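PDB 2XET: F1 capsule-anchoring protein, which acts as the Caf1A usher of Yersinia pestis; conserved hydrophobic clusters on the surface of its C-terminal domain, the part in this entry, are important for F1 antigen assembly. Local coordinates for residues R3-L8 / G39-G44; C63-V68 / T83-N88. All coordinates share one frame; numbering follows the deposited sequence.

In the fold
Contact 1 and contact 2 belong to one mixed beta-sheet and follow each other along the chain, contact 1 closing before contact 2 opens. Their centres are about 13 Å apart, on opposite sides of the centre of the chain. Contact 1 pairs strand 2-10 with strand 39-45, one of the two outermost strands within this chain. Contact 2 pairs the hairpin strands 62-68 and 79-87. Strands 79-87 and 2-10 are parallel neighbours, and this joins the two pairs. The continuous sheet folds over on itself. Leucines of strand 2-10 thus face Ile51, Val53 and Val67, and Leu8 also meets Ser65 and Thr83. This is consistent with a beta-sandwich, as in the transthyretin clan.

Contact 1 (R3-L8 / G39-G44); sequences RLFLHL and GVYLTG. With SO4 (sulfate ion), chain D.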
loop_
_atom_site.group_PDB
_atom_site.type_symbol
_atom_site.label_atom_id
_atom_site.label_comp_id
_atom_site.label_asym_id
_atom_site.label_seq_id
_atom_site.Cartn_x
_atom_site.Cartn_y
_atom_site.Cartn_z
ATOM N N ARG A 3 -3.615 9.130 -7.872
ATOM C CA ARG A 3 -3.097 7.865 -8.358
ATOM C C ARG A 3 -1.596 7.799 -8.133
ATOM O O ARG A 3 -0.870 8.809 -8.275
ATOM C CB ARG A 3 -3.482 7.633 -9.827
ATOM C CG ARG A 3 -2.834 8.561 -10.812
ATOM C CD ARG A 3 -3.608 8.711 -12.143
ATOM N NE ARG A 3 -4.828 9.522 -12.004
ATOM C CZ ARG A 3 -4.890 10.862 -11.996
ATOM N NH1 ARG A 3 -3.801 11.634 -12.081
ATOM N NH2 ARG A 3 -6.072 11.462 -11.871
ATOM N N LEU A 4 -1.127 6.607 -7.775
ATOM C CA LEU A 4 0.281 6.439 -7.441
ATOM C C LEU A 4 0.770 5.013 -7.552
ATOM O O LEU A 4 -0.014 4.069 -7.395
ATOM C CB LEU A 4 0.547 6.952 -6.023
ATOM C CG LEU A 4 0.341 5.929 -4.901
ATOM C CD1 LEU A 4 1.224 6.327 -3.727
ATOM C CD2 LEU A 4 -1.111 5.922 -4.547
ATOM N N PHE A 5 2.073 4.899 -7.812
ATOM C CA PHE A 5 2.843 3.674 -7.666
ATOM C C PHE A 5 3.393 3.739 -6.241
ATOM O O PHE A 5 4.081 4.727 -5.884
ATOM C CB PHE A 5 4.030 3.657 -8.634
ATOM C CG PHE A 5 3.630 3.560 -10.091
ATOM C CD1 PHE A 5 3.482 2.315 -10.706
ATOM C CD2 PHE A 5 3.403 4.714 -10.838
ATOM C CE1 PHE A 5 3.105 2.230 -12.051
ATOM C CE2 PHE A 5 3.015 4.633 -12.180
ATOM C CZ PHE A 5 2.867 3.388 -12.780
ATOM N N LEU A 6 3.106 2.711 -5.445
ATOM C CA LEU A 6 3.587 2.665 -4.063
ATOM C C LEU A 6 4.544 1.502 -3.819
ATOM O O LEU A 6 4.166 0.334 -3.980
ATOM C CB LEU A 6 2.389 2.558 -3.107
ATOM C CG LEU A 6 2.688 2.604 -1.613
ATOM C CD1 LEU A 6 3.282 3.961 -1.225
ATOM C CD2 LEU A 6 1.404 2.313 -0.836
ATOM N N HIS A 7 5.800 1.825 -3.491
ATOM C CA HIS A 7 6.787 0.800 -3.207
ATOM C C HIS A 7 6.756 0.509 -1.728
ATOM O O HIS A 7 7.012 1.398 -0.920
ATOM C CB HIS A 7 8.207 1.263 -3.608
ATOM C CG HIS A 7 9.249 0.198 -3.492
ATOM N ND1 HIS A 7 10.590 0.490 -3.343
ATOM C CD2 HIS A 7 9.158 -1.155 -3.514
ATOM C CE1 HIS A 7 11.279 -0.636 -3.266
ATOM N NE2 HIS A 7 10.436 -1.648 -3.364
ATOM N N LEU A 8 6.410 -0.728 -1.381
ATOM C CA LEU A 8 6.281 -1.137 0.012
ATOM C C LEU A 8 7.474 -1.962 0.441
ATOM O O LEU A 8 7.955 -2.771 -0.325
ATOM C CB LEU A 8 4.997 -1.969 0.187
ATOM C CG LEU A 8 3.673 -1.223 0.008
ATOM C CD1 LEU A 8 2.561 -2.242 -0.283
ATOM C CD2 LEU A 8 3.335 -0.369 1.239
ATOM N N GLY A 39 5.670 -3.594 -5.288
ATOM C CA GLY A 39 4.875 -2.391 -5.499
ATOM C C GLY A 39 3.410 -2.658 -5.814
ATOM O O GLY A 39 3.004 -3.774 -6.173
ATOM N N VAL A 40 2.607 -1.620 -5.653
ATOM C CA VAL A 40 1.210 -1.651 -6.061
ATOM C C VAL A 40 0.811 -0.319 -6.704
ATOM O O VAL A 40 1.341 0.736 -6.341
ATOM C CB VAL A 40 0.305 -1.986 -4.843
ATOM C CG1 VAL A 40 0.393 -0.864 -3.770
ATOM C CG2 VAL A 40 -1.144 -2.220 -5.291
ATOM N N TYR A 41 -0.111 -0.377 -7.660
ATOM C CA TYR A 41 -0.650 0.830 -8.278
ATOM C C TYR A 41 -2.085 1.006 -7.772
ATOM O O TYR A 41 -2.891 0.064 -7.841
ATOM C CB TYR A 41 -0.616 0.708 -9.806
ATOM C CG TYR A 41 -1.088 1.958 -10.522
ATOM C CD1 TYR A 41 -0.283 3.118 -10.560
ATOM C CD2 TYR A 41 -2.349 2.007 -11.155
ATOM C CE1 TYR A 41 -0.700 4.276 -11.223
ATOM C CE2 TYR A 41 -2.783 3.180 -11.815
ATOM C CZ TYR A 41 -1.951 4.314 -11.835
ATOM O OH TYR A 41 -2.371 5.456 -12.487
ATOM N N LEU A 42 -2.381 2.209 -7.271
ATOM C CA LEU A 42 -3.662 2.524 -6.628
ATOM C C LEU A 42 -4.208 3.833 -7.219
ATOM O O LEU A 42 -3.431 4.741 -7.564
ATOM C CB LEU A 42 -3.472 2.692 -5.115
ATOM C CG LEU A 42 -2.925 1.490 -4.323
ATOM C CD1 LEU A 42 -2.553 1.855 -2.874
ATOM C CD2 LEU A 42 -3.934 0.302 -4.337
ATOM N N THR A 43 -5.530 3.927 -7.348
ATOM C CA THR A 43 -6.156 5.115 -7.895
ATOM C C THR A 43 -7.378 5.483 -7.033
ATOM O O THR A 43 -7.849 4.670 -6.215
ATOM C CB THR A 43 -6.633 4.880 -9.368
ATOM O OG1 THR A 43 -7.823 4.072 -9.348
ATOM C CG2 THR A 43 -5.550 4.190 -10.216
ATOM N N GLY A 44 -7.856 6.721 -7.207
ATOM C CA GLY A 44 -9.067 7.211 -6.532
ATOM C C GLY A 44 -8.860 7.469 -5.058
ATOM O O GLY A 44 -9.811 7.412 -4.275
HETATM S S SO4 D . -8.347 8.818 -10.373
HETATM O O1 SO4 D . -7.517 8.304 -11.473
HETATM O O2 SO4 D . -7.628 8.634 -9.128
HETATM O O3 SO4 D . -8.594 10.237 -10.634
HETATM O O4 SO4 D . -9.610 8.070 -10.367
#
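Residues 3-8 and 39-43 run antiparallel, with segment axes 4.7 Å apart at closest approach and N-to-C directions 157° apart. Leu4 pairs with Leu42 and Leu6 with Val40, each pair through two backbone hydrogen bonds. The non-hydrogen-bonded pair Phe5 and Tyr41 lies between them. This is regular antiparallel pairing of an outermost strand, which turns a corner at Gly44. On the exposed face Tyr41 turns an edge toward the Phe5 ring, with centroids 4.8 Å apart and planes at 51°. Tyr41 CD1 sits 3.6 Å above the Phe5 ring plane, over its centre. With CG anti to the backbone N (chi1 -177°), Tyr41 leans toward segment 3-8, and its CD1 lies 3.3 Å from Leu4 O. The ring lies beside the Arg3 side chain, and Tyr41 OH is 3.5 Å from Arg3 CD. At its far end Arg3 gives NE to sulfate O1 at 3.0 Å, in the guanidinium plane, and NH2 to O3. Gly44 N donates to sulfate O2 at 2.7 Å. The ion probably comes from the crystallisation liquor. Arg3 NH1 bonds instead to the carbonyls of Ile75 and Gly77. On the buried face Leu4 CD2 meets Leu42 CB at 4.0 Å, and Leu6 CB meets Val40 CG1. Leu4 and Leu6 also pack on Val67 of strand 62-68. Strand 79-87 pairs with the other edge of strand 2-10, through backbone bonds of Phe5 and His7.

Contact 2 (C63-V68 / T83-N88); sequences CSSNVV and TTCILN
Residues 63-68 and 83-87 run antiparallel at 146° between their N-to-C directions, and regular pairing covers only the Cys63 end. There Ser64 and Ile86 exchange two backbone hydrogen bonds, both of 2.9 Å between N and O. Cys63 and Leu87 form the adjoining non-hydrogen-bonded pair. The disulfide links Cys63 SG to Cys85 SG at 2.1 Å, with a chi3 of 87°. It is diagonal, since Cys85 lies opposite Ser65. Cys63 SG sits between its own N and carbonyl carbon (chi1 56°) and Cys85 SG anti to its N, and these different rotations bring the sulfurs together across the offset. Ser65 OG donates to Thr84 O at 2.8 Å, from above the carbonyl plane. Further on, a water accepts from Asn66 N, donates to Thr84 O and hydrogen-bonds to Thr83 OG1. Beyond Leu87, toward the end of the chain, Asn88 ND2 donates to Ser64 OG at 3.1 Å. The same ND2 bonds to Ser62 OG. Ser65 CB meets Thr83 CG2 at 3.8 Å. The arrangement is a disulfide-linked beta-hairpin, splayed and water-bridged beyond its paired end. It lies between strands 48-54 and 2-10, consistent with the transthyretin-like fold of usher C-terminal domains.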
loop_
_atom_site.group_PDB
_atom_site.type_symbol
_atom_site.label_atom_id
_atom_site.label_comp_id
_atom_site.label_asym_id
_atom_site.label_seq_id
_atom_site.Cartn_x
_atom_site.Cartn_y
_atom_site.Cartn_z
ATOM N N CYS A 63 0.794 -6.279 7.370
ATOM C CA CYS A 63 1.473 -5.046 7.786
ATOM C C CYS A 63 0.611 -3.834 7.440
ATOM O O CYS A 63 -0.304 -3.932 6.602
ATOM C CB CYS A 63 2.878 -4.957 7.192
ATOM S SG CYS A 63 2.960 -5.069 5.385
ATOM N N SER A 64 0.891 -2.704 8.083
ATOM C CA SER A 64 0.059 -1.516 7.929
ATOM C C SER A 64 0.894 -0.331 7.478
ATOM O O SER A 64 2.013 -0.145 7.951
ATOM C CB SER A 64 -0.644 -1.180 9.250
ATOM O OG SER A 64 -1.495 -2.264 9.641
ATOM N N SER A 65 0.330 0.481 6.588
ATOM C CA SER A 65 1.041 1.642 6.043
ATOM C C SER A 65 0.142 2.887 5.963
ATOM O O SER A 65 -1.052 2.787 5.681
ATOM C CB SER A 65 1.515 1.327 4.602
ATOM O OG SER A 65 2.544 0.354 4.578
ATOM N N ASN A 66 0.730 4.067 6.178
ATOM C CA ASN A 66 0.051 5.320 5.808
ATOM C C ASN A 66 0.441 5.735 4.386
ATOM O O ASN A 66 1.587 5.531 3.955
ATOM C CB ASN A 66 0.402 6.451 6.780
ATOM C CG ASN A 66 -0.052 6.161 8.209
ATOM O OD1 ASN A 66 -1.132 5.602 8.437
ATOM N ND2 ASN A 66 0.778 6.539 9.179
ATOM N N VAL A 67 -0.519 6.278 3.652
ATOM C CA VAL A 67 -0.289 6.715 2.266
ATOM C C VAL A 67 -0.652 8.203 2.174
ATOM O O VAL A 67 -1.832 8.566 2.187
ATOM C CB VAL A 67 -1.113 5.878 1.239
ATOM C CG1 VAL A 67 -0.727 6.244 -0.200
ATOM C CG2 VAL A 67 -0.881 4.365 1.443
ATOM N N VAL A 68 0.379 9.048 2.093
ATOM C CA VAL A 68 0.217 10.509 2.090
ATOM C C VAL A 68 0.676 11.044 0.735
ATOM O O VAL A 68 1.830 10.865 0.363
ATOM C CB VAL A 68 1.024 11.177 3.237
ATOM C CG1 VAL A 68 0.869 12.712 3.210
ATOM C CG2 VAL A 68 0.578 10.613 4.598
ATOM N N THR A 83 6.898 3.754 1.099
ATOM C CA THR A 83 6.598 3.821 2.523
ATOM C C THR A 83 6.904 2.494 3.227
ATOM O O THR A 83 7.141 1.478 2.582
ATOM C CB THR A 83 5.147 4.282 2.784
ATOM O OG1 THR A 83 5.022 4.698 4.152
ATOM C CG2 THR A 83 4.132 3.151 2.469
ATOM N N THR A 84 6.973 2.545 4.548
ATOM C CA THR A 84 7.161 1.335 5.334
ATOM C C THR A 84 5.841 0.674 5.610
ATOM O O THR A 84 4.842 1.339 5.883
ATOM C CB THR A 84 7.792 1.663 6.694
ATOM O OG1 THR A 84 8.993 2.386 6.478
ATOM C CG2 THR A 84 8.117 0.402 7.479
ATOM N N CYS A 85 5.854 -0.653 5.545
ATOM C CA CYS A 85 4.710 -1.446 5.958
ATOM C C CYS A 85 5.084 -2.090 7.308
ATOM O O CYS A 85 5.927 -2.998 7.372
ATOM C CB CYS A 85 4.395 -2.482 4.874
ATOM S SG CYS A 85 2.698 -3.107 4.814
ATOM N N ILE A 86 4.467 -1.594 8.370
ATOM C CA ILE A 86 4.849 -1.999 9.720
ATOM C C ILE A 86 4.161 -3.324 10.047
ATOM O O ILE A 86 2.922 -3.430 10.030
ATOM C CB ILE A 86 4.515 -0.886 10.751
ATOM C CG1 ILE A 86 5.406 0.340 10.489
ATOM C CG2 ILE A 86 4.675 -1.400 12.171
ATOM C CD1 ILE A 86 5.070 1.588 11.340
ATOM N N LEU A 87 4.969 -4.339 10.332
ATOM C CA LEU A 87 4.408 -5.697 10.565
ATOM C C LEU A 87 3.475 -5.736 11.765
ATOM O O LEU A 87 3.788 -5.168 12.831
ATOM C CB LEU A 87 5.531 -6.723 10.765
ATOM C CG LEU A 87 6.235 -7.055 9.448
ATOM C CD1 LEU A 87 7.674 -7.517 9.655
ATOM C CD2 LEU A 87 5.418 -8.115 8.634
ATOM N N ASN A 88 2.343 -6.413 11.588
ATOM C CA ASN A 88 1.387 -6.677 12.663
ATOM C C ASN A 88 1.753 -8.004 13.313
ATOM O O ASN A 88 1.455 -9.064 12.776
ATOM C CB ASN A 88 -0.047 -6.701 12.100
ATOM C CG ASN A 88 -0.490 -5.344 11.615
ATOM O OD1 ASN A 88 -0.432 -4.358 12.368
ATOM N ND2 ASN A 88 -0.930 -5.274 10.352
HETATM O O HOH W 1 3.697 3.909 6.430
#